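Local coordinates for protein 3-dehydroquinate dehydratase (Clostridium difficile, PDB 4H3D) that catalyses the cis-dehydration of 3-dehydroquinate to 3-dehydroshikimate through an imine intermediate, the third step of the chorismate pathway, at residues K39-D43 against A44-I48; Y70-R73 against S74-D78. All coordinates share one frame; numbering follows the deposited sequence.

Contact 1. Residues K39-D43 against A44-I48; sequences KELKD and ACLDI
L41 and L46 meet where the chain leaves helix 31-41 and runs toward strand 48-52. This is a local contact round a turn. Its tight part is apolar. The methyl CD2 of L46 comes up beside the root of L41, 3.7 Å from L41 CB, and it also lies 3.9 Å from L41 CD2. The two side chains cross at about a right angle. CD2 is the L46 atom nearest L41. The same L46 CD2 rests 3.6 Å from the carbonyl O of L41. CG of L46 is held between its backbone N and carbonyl carbon (chi1 60°), which turns the branch back over the turn. The L41 side chain packs on V24 and I26 of strand 21-26 and on F243 of helix 243-256. A44 touches F243 as well.

The other side is loose and polar. L41 to A44 form a type I beta turn. The L41 O to A44 N separation is 3.5 Å, and no direct hydrogen bond joins the two segments. A water donates to L41 O at 2.9 Å. Its approach to A44 O is improbably short, so a bridge between the two carbonyls is doubtful. D43 and C45 are exposed, and their CB atoms point away from the facing segment. E40 is exposed too. C45 is the centre of an inverse gamma turn on the way to strand 48-52.

The setting is an alpha-to-beta connection in a TIM barrel. L41 is buried, L46 only partly so; their contact packs across the turn. The chemistry implies a turn held by apolar packing, of the leucines on each other and of L41 and A44 on F243, with water taking up the L41 carbonyl.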
loop_
_atom_site.group_PDB
_atom_site.type_symbol
_atom_site.label_atom_id
_atom_site.label_comp_id
_atom_site.label_asym_id
_atom_site.label_seq_id
_atom_site.Cartn_x
_atom_site.Cartn_y
_atom_site.Cartn_z
ATOM N N LYS B 39 -7.620 -6.808 -27.578
ATOM C CA LYS B 39 -8.829 -5.990 -27.767
ATOM C C LYS B 39 -9.465 -5.585 -26.431
ATOM O O LYS B 39 -10.082 -4.533 -26.335
ATOM C CB LYS B 39 -9.812 -6.691 -28.710
ATOM C CG LYS B 39 -9.269 -6.715 -30.149
ATOM C CD LYS B 39 -9.939 -7.733 -31.058
ATOM C CE LYS B 39 -11.356 -7.369 -31.410
ATOM N NZ LYS B 39 -11.911 -8.361 -32.376
ATOM N N GLU B 40 -9.281 -6.402 -25.398
ATOM C CA GLU B 40 -9.762 -6.058 -24.060
ATOM C C GLU B 40 -8.881 -4.970 -23.404
ATOM O O GLU B 40 -9.306 -4.306 -22.451
ATOM C CB GLU B 40 -9.780 -7.297 -23.157
ATOM C CG GLU B 40 -10.768 -8.377 -23.573
ATOM C CD GLU B 40 -12.216 -7.944 -23.420
ATOM O OE1 GLU B 40 -13.074 -8.478 -24.156
ATOM O OE2 GLU B 40 -12.496 -7.067 -22.575
ATOM N N LEU B 41 -7.657 -4.788 -23.902
ATOM C CA LEU B 41 -6.723 -3.827 -23.300
ATOM C C LEU B 41 -6.502 -2.540 -24.101
ATOM O O LEU B 41 -5.956 -1.574 -23.569
ATOM C CB LEU B 41 -5.350 -4.489 -23.114
ATOM C CG LEU B 41 -5.241 -5.762 -22.277
ATOM C CD1 LEU B 41 -3.800 -6.311 -22.335
ATOM C CD2 LEU B 41 -5.673 -5.516 -20.845
ATOM N N LYS B 42 -6.924 -2.511 -25.358
ATOM C CA LYS B 42 -6.577 -1.385 -26.234
ATOM C C LYS B 42 -7.099 -0.003 -25.816
ATOM O O LYS B 42 -6.478 1.012 -26.158
ATOM C CB LYS B 42 -6.963 -1.662 -27.695
ATOM C CG LYS B 42 -8.381 -1.297 -28.073
ATOM C CD LYS B 42 -8.577 -1.341 -29.590
ATOM C CE LYS B 42 -8.903 -2.726 -30.089
ATOM N NZ LYS B 42 -10.309 -3.069 -29.751
ATOM N N ASP B 43 -8.224 0.048 -25.097
ATOM C CA ASP B 43 -8.810 1.332 -24.722
ATOM C C ASP B 43 -9.065 1.481 -23.218
ATOM O O ASP B 43 -9.904 2.283 -22.798
ATOM C CB ASP B 43 -10.103 1.555 -25.498
ATOM C CG ASP B 43 -10.556 3.005 -25.467
ATOM O OD1 ASP B 43 -9.715 3.883 -25.192
ATOM O OD2 ASP B 43 -11.742 3.269 -25.731
ATOM N N ALA B 44 -8.322 0.733 -22.412
ATOM C CA ALA B 44 -8.440 0.813 -20.960
ATOM C C ALA B 44 -7.346 1.757 -20.456
ATOM O O ALA B 44 -6.449 2.131 -21.212
ATOM C CB ALA B 44 -8.295 -0.560 -20.349
ATOM N N CYS B 45 -7.423 2.137 -19.189
ATOM C CA CYS B 45 -6.415 3.007 -18.614
ATOM C C CYS B 45 -5.268 2.167 -18.143
ATOM O O CYS B 45 -5.253 1.672 -17.015
ATOM C CB CYS B 45 -6.963 3.824 -17.461
ATOM S SG CYS B 45 -8.284 4.912 -17.929
ATOM N N LEU B 46 -4.334 1.957 -19.045
ATOM C CA LEU B 46 -3.114 1.242 -18.746
ATOM C C LEU B 46 -2.059 1.960 -19.578
ATOM O O LEU B 46 -2.399 2.724 -20.487
ATOM C CB LEU B 46 -3.232 -0.233 -19.108
ATOM C CG LEU B 46 -3.517 -0.601 -20.561
ATOM C CD1 LEU B 46 -2.294 -0.311 -21.434
ATOM C CD2 LEU B 46 -3.902 -2.076 -20.655
ATOM N N ASP B 47 -0.796 1.723 -19.284
ATOM C CA ASP B 47 0.258 2.438 -19.939
ATOM C C ASP B 47 1.042 1.596 -20.927
ATOM O O ASP B 47 1.395 2.065 -21.986
ATOM C CB ASP B 47 1.189 3.015 -18.873
ATOM C CG ASP B 47 0.482 3.984 -17.957
ATOM O OD1 ASP B 47 -0.008 5.007 -18.463
ATOM O OD2 ASP B 47 0.404 3.727 -16.727
ATOM N N ILE B 48 1.294 0.351 -20.572
ATOM C CA ILE B 48 2.131 -0.529 -21.369
ATOM C C ILE B 48 1.517 -1.912 -21.403
ATOM O O ILE B 48 0.927 -2.365 -20.414
ATOM C CB ILE B 48 3.541 -0.658 -20.719
ATOM C CG1 ILE B 48 4.219 0.715 -20.620
ATOM C CG2 ILE B 48 4.431 -1.664 -21.479
ATOM C CD1 ILE B 48 5.524 0.699 -19.833
HETATM O O HOH W 1 -5.335 1.272 -23.189
#

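Contact 2. Residues Y70-R73 against S74-D78; sequences YELR and SYIHD
R73 NH1 donates to H77 O at 2.7 Å, with the acceptor 19° out of the guanidinium plane. The R73 chain is bent at chi2 and chi3, which brings the group back to the chain end. NH1 also bonds I79 O, and NE bonds L113 O; together these fix the guanidinium. I76 CD1 lies over one guanidinium face, 3.9 Å from R73 NH1. H77 leaves the helix with positive phi, and its N makes a weak bond to R73 O.

One turn back, Y75 N reaches E71 O at 3.2 Å, in the carbonyl plane. The ring of Y75 lies with its edge to this carbonyl, CD2 being 3.4 Å from E71 O. In one of two conformers of S74, OG also donates to E71 O, at 2.6 Å. On the buried side L72 CD1 meets I76 CG2 at 4.1 Å.

These residues end helix 62-76 of the beta-alpha-beta unit that joins strands 48-52 and 81-84. The L72 side chain lies about 4 Å from that of W51, a 3-dehydroquinate-binding residue of strand 48-52. L72 and Y75 pack on helix 31-41, and E71 pairs with K31. R73 and I76 touch L81 of strand 81-84, while R73 forms a salt bridge with D115.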
loop_
_atom_site.group_PDB
_atom_site.type_symbol
_atom_site.label_atom_id
_atom_site.label_comp_id
_atom_site.label_asym_id
_atom_site.label_seq_id
_atom_site.Cartn_x
_atom_site.Cartn_y
_atom_site.Cartn_z
ATOM N N TYR B 70 2.548 -8.519 -35.836
ATOM C CA TYR B 70 1.957 -7.612 -36.849
ATOM C C TYR B 70 0.538 -7.269 -36.490
ATOM O O TYR B 70 0.160 -6.101 -36.470
ATOM C CB TYR B 70 1.833 -8.237 -38.262
ATOM C CG TYR B 70 3.024 -8.882 -38.907
ATOM C CD1 TYR B 70 4.330 -8.533 -38.569
ATOM C CD2 TYR B 70 2.823 -9.787 -39.984
ATOM C CE1 TYR B 70 5.417 -9.140 -39.222
ATOM C CE2 TYR B 70 3.875 -10.373 -40.638
ATOM C CZ TYR B 70 5.173 -10.058 -40.266
ATOM O OH TYR B 70 6.207 -10.656 -40.936
ATOM N N GLU B 71 -0.266 -8.305 -36.271
ATOM C CA GLU B 71 -1.666 -8.118 -35.936
ATOM C C GLU B 71 -1.848 -7.382 -34.623
ATOM O O GLU B 71 -2.620 -6.445 -34.538
ATOM C CB GLU B 71 -2.398 -9.449 -35.879
ATOM C CG GLU B 71 -2.556 -10.092 -37.222
ATOM C CD GLU B 71 -3.644 -11.148 -37.248
ATOM O OE1 GLU B 71 -4.590 -11.048 -36.424
ATOM O OE2 GLU B 71 -3.567 -12.056 -38.107
ATOM N N LEU B 72 -1.127 -7.825 -33.607
ATOM C CA LEU B 72 -1.189 -7.218 -32.304
ATOM C C LEU B 72 -0.903 -5.714 -32.414
ATOM O O LEU B 72 -1.650 -4.887 -31.885
ATOM C CB LEU B 72 -0.173 -7.906 -31.388
ATOM C CG LEU B 72 -0.062 -7.483 -29.929
ATOM C CD1 LEU B 72 -1.395 -7.599 -29.219
ATOM C CD2 LEU B 72 1.000 -8.371 -29.239
ATOM N N ARG B 73 0.160 -5.368 -33.143
ATOM C CA ARG B 73 0.571 -3.978 -33.294
ATOM C C ARG B 73 -0.578 -3.164 -33.877
ATOM O O ARG B 73 -0.864 -2.050 -33.408
ATOM C CB ARG B 73 1.743 -3.853 -34.267
ATOM C CG ARG B 73 2.893 -3.058 -33.779
ATOM C CD ARG B 73 2.543 -1.846 -32.911
ATOM N NE ARG B 73 3.608 -1.720 -31.934
ATOM C CZ ARG B 73 3.574 -0.983 -30.830
ATOM N NH1 ARG B 73 2.517 -0.243 -30.506
ATOM N NH2 ARG B 73 4.627 -0.995 -30.048
ATOM N N SER B 74 -1.242 -3.725 -34.895
ATOM C CA SER B 74 -2.346 -3.040 -35.580
ATOM C C SER B 74 -3.518 -2.733 -34.648
ATOM O O SER B 74 -4.183 -1.715 -34.818
ATOM C CB SER B 74 -2.847 -3.852 -36.787
ATOM O OG SER B 74 -3.608 -4.984 -36.390
ATOM N N TYR B 75 -3.773 -3.615 -33.678
ATOM C CA TYR B 75 -4.881 -3.410 -32.718
ATOM C C TYR B 75 -4.552 -2.471 -31.550
ATOM O O TYR B 75 -5.428 -1.762 -31.079
ATOM C CB TYR B 75 -5.384 -4.738 -32.126
ATOM C CG TYR B 75 -6.319 -5.517 -33.010
ATOM C CD1 TYR B 75 -7.669 -5.179 -33.095
ATOM C CD2 TYR B 75 -5.869 -6.611 -33.735
ATOM C CE1 TYR B 75 -8.545 -5.903 -33.909
ATOM C CE2 TYR B 75 -6.731 -7.347 -34.546
ATOM C CZ TYR B 75 -8.067 -6.987 -34.630
ATOM O OH TYR B 75 -8.919 -7.710 -35.429
ATOM N N ILE B 76 -3.315 -2.480 -31.058
ATOM C CA ILE B 76 -2.982 -1.641 -29.893
ATOM C C ILE B 76 -2.466 -0.261 -30.274
ATOM O O ILE B 76 -2.238 0.595 -29.400
ATOM C CB ILE B 76 -2.004 -2.316 -28.944
ATOM C CG1 ILE B 76 -0.591 -2.364 -29.529
ATOM C CG2 ILE B 76 -2.509 -3.695 -28.581
ATOM C CD1 ILE B 76 0.435 -2.848 -28.515
ATOM N N HIS B 77 -2.277 -0.063 -31.578
ATOM C CA HIS B 77 -1.855 1.215 -32.145
ATOM C C HIS B 77 -0.545 1.723 -31.547
ATOM O O HIS B 77 0.488 1.103 -31.732
ATOM C CB HIS B 77 -2.976 2.262 -32.006
ATOM C CG HIS B 77 -2.930 3.341 -33.052
ATOM N ND1 HIS B 77 -2.138 4.467 -32.941
ATOM C CD2 HIS B 77 -3.588 3.461 -34.234
ATOM C CE1 HIS B 77 -2.306 5.228 -34.009
ATOM N NE2 HIS B 77 -3.183 4.643 -34.807
ATOM N N ASP B 78 -0.588 2.837 -30.825
ATOM C CA ASP B 78 0.624 3.425 -30.292
ATOM C C ASP B 78 0.862 3.136 -28.818
ATOM O O ASP B 78 1.669 3.803 -28.204
ATOM C CB ASP B 78 0.643 4.936 -30.551
ATOM C CG ASP B 78 0.851 5.272 -32.028
ATOM O OD1 ASP B 78 1.750 4.658 -32.670
ATOM O OD2 ASP B 78 0.126 6.162 -32.539
#

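In the fold
Both contacts lie at the C-terminal ends of successive barrel helices, 31-41 and 62-76, with their centres about 12 Å apart. They touch each other: K42 CD packs 3.5 Å from Y75 O, and K39 CD lies 3.7 Å from Y75 CE1. Contact 1 is a surface contact with one buried leucine. Contact 2 is partly buried, with L72 and I76 inside. Their chemistry differs with place. Contact 1, in the turn that follows helix 31-41, relies on apolar packing and water. Contact 2 keeps helical backbone bonds and adds an arginine side chain. Contact 1 leads into strand 48-52, contact 2 toward strand 81-84.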